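PDB 6NBO: N-isopropylammelide isopropylaminohydrolase from Burkholderia multivorans ATCC 17616, which is a zinc-binding member of the amidohydrolase family, built on a TIM-barrel fold. Local coordinates for residues V127-D132 and A172-A177. Residues are numbered along the deposited sequence; the frame is centred on the assembly and turned at random.
Sequences VDVDTD and ALLADA
V129 and L174 bring the two backbones to within 6.8 Å, CA to CA, where the loop leaving strand 120-128 passes helix 170-180. In this TIM barrel of the amidohydrolase family, the contact sets the chain just beyond one barrel strand against the helix that follows the next strand, 153-159. V129 points toward the helix and carries the apolar part of the contact. Its CG1, anti to the backbone N (chi1 173°), lies 3.7 Å from L173 CG and 3.9 Å from L174 CD2. The small methyl of A177, one turn beyond L173, packs against the valine branches, its CB 4.1 Å from V129 CG1. A branched valine suits this spot because CG1 and CG2 both reach A177 CB. A158 of strand 153-159 touches both V129 and A177, closing the apolar cluster from the barrel side. The longer leucines each carry a methyl across to the loop, L174 through CD2 to V129 and L173 through CD2 to D130 and T131. Farther along the loop, D130 turns away from the helix, and its OD1 accepts a hydrogen bond from A133 N and a weak one from D132 N, which suits an aspartate where the chain bends. L173 meets the backbone of D130 and the methyl of T131: its CD2 makes a tight van der Waals approach, 3.1 Å from D130 O and 3.3 Å from D130 C, and lies 4.3 Å from T131 CG2.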
ATOM      1  N   VAL A 127      -7.828   8.372  -1.621  1.00 23.26           N
ATOM      2  CA  VAL A 127      -8.608   9.046  -2.657  1.00 26.00           C
ATOM      3  C   VAL A 127      -9.038  10.386  -2.090  1.00 23.67           C
ATOM      4  O   VAL A 127      -9.550  10.445  -0.969  1.00 23.15           O
ATOM      5  CB  VAL A 127      -9.840   8.227  -3.087  1.00 26.05           C
ATOM      6  CG1 VAL A 127     -10.650   9.004  -4.122  1.00 25.35           C
ATOM      7  CG2 VAL A 127      -9.415   6.867  -3.640  1.00 24.09           C
ATOM      8  N   ASP A 128      -8.835  11.457  -2.848  1.00 22.97           N
ATOM      9  CA  ASP A 128      -9.155  12.784  -2.330  1.00 28.34           C
ATOM     10  C   ASP A 128     -10.659  12.914  -2.148  1.00 30.52           C
ATOM     11  O   ASP A 128     -11.432  12.611  -3.059  1.00 29.10           O
ATOM     12  CB  ASP A 128      -8.646  13.866  -3.276  1.00 29.53           C
ATOM     13  CG  ASP A 128      -7.127  13.938  -3.323  1.00 33.95           C
ATOM     14  OD1 ASP A 128      -6.453  13.244  -2.541  1.00 33.08           O
ATOM     15  OD2 ASP A 128      -6.605  14.701  -4.152  1.00 36.97           O
ATOM     16  N   VAL A 129     -11.077  13.346  -0.963  1.00 24.19           N
ATOM     17  CA  VAL A 129     -12.481  13.603  -0.660  1.00 27.04           C
ATOM     18  C   VAL A 129     -12.523  14.996  -0.046  1.00 28.57           C
ATOM     19  O   VAL A 129     -11.961  15.214   1.031  1.00 25.38           O
ATOM     20  CB  VAL A 129     -13.075  12.556   0.296  1.00 28.21           C
ATOM     21  CG1 VAL A 129     -14.498  12.946   0.742  1.00 28.33           C
ATOM     22  CG2 VAL A 129     -13.084  11.174  -0.351  1.00 28.48           C
ATOM     23  N   ASP A 130     -13.150  15.947  -0.737  1.00 25.78           N
ATOM     24  CA  ASP A 130     -13.098  17.341  -0.305  1.00 26.01           C
ATOM     25  C   ASP A 130     -14.280  18.087  -0.913  1.00 24.67           C
ATOM     26  O   ASP A 130     -14.980  17.568  -1.779  1.00 24.89           O
ATOM     27  CB  ASP A 130     -11.781  17.998  -0.722  1.00 24.42           C
ATOM     28  CG  ASP A 130     -11.516  17.868  -2.222  1.00 32.57           C
ATOM     29  OD1 ASP A 130     -12.396  18.256  -3.025  1.00 30.48           O
ATOM     30  OD2 ASP A 130     -10.424  17.381  -2.596  1.00 36.53           O
ATOM     31  N   THR A 131     -14.471  19.332  -0.473  1.00 27.32           N
ATOM     32  CA  THR A 131     -15.601  20.121  -0.948  1.00 31.61           C
ATOM     33  C   THR A 131     -15.332  20.832  -2.278  1.00 29.03           C
ATOM     34  O   THR A 131     -16.174  21.620  -2.715  1.00 29.67           O
ATOM     35  CB  THR A 131     -16.022  21.131   0.117  1.00 31.97           C
ATOM     36  OG1 THR A 131     -14.903  21.953   0.486  1.00 29.16           O
ATOM     37  CG2 THR A 131     -16.544  20.385   1.350  1.00 28.26           C
ATOM     38  N   ASP A 132     -14.191  20.586  -2.924  1.00 25.82           N
ATOM     39  CA  ASP A 132     -14.047  21.009  -4.315  1.00 32.90           C
ATOM     40  C   ASP A 132     -14.739  20.031  -5.250  1.00 30.83           C
ATOM     41  O   ASP A 132     -15.409  20.445  -6.204  1.00 33.66           O
ATOM     42  CB  ASP A 132     -12.574  21.113  -4.716  1.00 34.63           C
ATOM     43  CG  ASP A 132     -11.816  22.142  -3.914  1.00 37.38           C
ATOM     44  OD1 ASP A 132     -12.407  23.164  -3.515  1.00 34.94           O
ATOM     45  OD2 ASP A 132     -10.615  21.917  -3.691  1.00 34.37           O
ATOM     46  N   ALA A 172     -18.977  15.972   7.187  1.00 29.22           N
ATOM     47  CA  ALA A 172     -20.118  15.198   6.698  1.00 30.53           C
ATOM     48  C   ALA A 172     -19.793  14.488   5.391  1.00 31.57           C
ATOM     49  O   ALA A 172     -20.297  13.388   5.133  1.00 29.46           O
ATOM     50  CB  ALA A 172     -21.335  16.113   6.527  1.00 37.25           C
ATOM     51  N   LEU A 173     -18.954  15.099   4.561  1.00 30.37           N
ATOM     52  CA  LEU A 173     -18.569  14.472   3.307  1.00 28.53           C
ATOM     53  C   LEU A 173     -17.761  13.208   3.554  1.00 27.87           C
ATOM     54  O   LEU A 173     -17.949  12.201   2.867  1.00 25.42           O
ATOM     55  CB  LEU A 173     -17.771  15.468   2.470  1.00 26.71           C
ATOM     56  CG  LEU A 173     -17.517  15.110   1.023  1.00 32.14           C
ATOM     57  CD1 LEU A 173     -18.852  14.991   0.262  1.00 32.77           C
ATOM     58  CD2 LEU A 173     -16.654  16.195   0.440  1.00 36.90           C
ATOM     59  N   LEU A 174     -16.850  13.252   4.527  1.00 26.40           N
ATOM     60  CA  LEU A 174     -16.058  12.078   4.872  1.00 26.78           C
ATOM     61  C   LEU A 174     -16.941  10.957   5.395  1.00 25.17           C
ATOM     62  O   LEU A 174     -16.706   9.782   5.092  1.00 26.95           O
ATOM     63  CB  LEU A 174     -15.001  12.457   5.915  1.00 25.02           C
ATOM     64  CG  LEU A 174     -13.863  13.353   5.409  1.00 30.21           C
ATOM     65  CD1 LEU A 174     -12.969  13.870   6.560  1.00 23.16           C
ATOM     66  CD2 LEU A 174     -13.021  12.599   4.384  1.00 22.03           C
ATOM     67  N   ALA A 175     -17.953  11.298   6.199  1.00 26.46           N
ATOM     68  CA  ALA A 175     -18.923  10.294   6.621  1.00 28.94           C
ATOM     69  C   ALA A 175     -19.639   9.698   5.416  1.00 28.92           C
ATOM     70  O   ALA A 175     -19.817   8.476   5.324  1.00 30.05           O
ATOM     71  CB  ALA A 175     -19.926  10.912   7.596  1.00 27.77           C
ATOM     72  N   ASP A 176     -20.073  10.552   4.484  1.00 28.79           N
ATOM     73  CA  ASP A 176     -20.696  10.063   3.255  1.00 31.42           C
ATOM     74  C   ASP A 176     -19.757   9.146   2.486  1.00 27.19           C
ATOM     75  O   ASP A 176     -20.200   8.169   1.874  1.00 26.58           O
ATOM     76  CB  ASP A 176     -21.113  11.231   2.362  1.00 29.58           C
ATOM     77  CG  ASP A 176     -22.244  12.032   2.951  1.00 38.96           C
ATOM     78  OD1 ASP A 176     -22.850  11.568   3.942  1.00 41.30           O
ATOM     79  OD2 ASP A 176     -22.520  13.127   2.424  1.00 41.91           O
ATOM     80  N   ALA A 177     -18.455   9.450   2.496  1.00 25.41           N
ATOM     81  CA  ALA A 177     -17.500   8.621   1.768  1.00 27.76           C
ATOM     82  C   ALA A 177     -17.436   7.221   2.364  1.00 27.05           C
ATOM     83  O   ALA A 177     -17.422   6.223   1.635  1.00 26.67           O
ATOM     84  CB  ALA A 177     -16.112   9.272   1.785  1.00 22.92           C
TER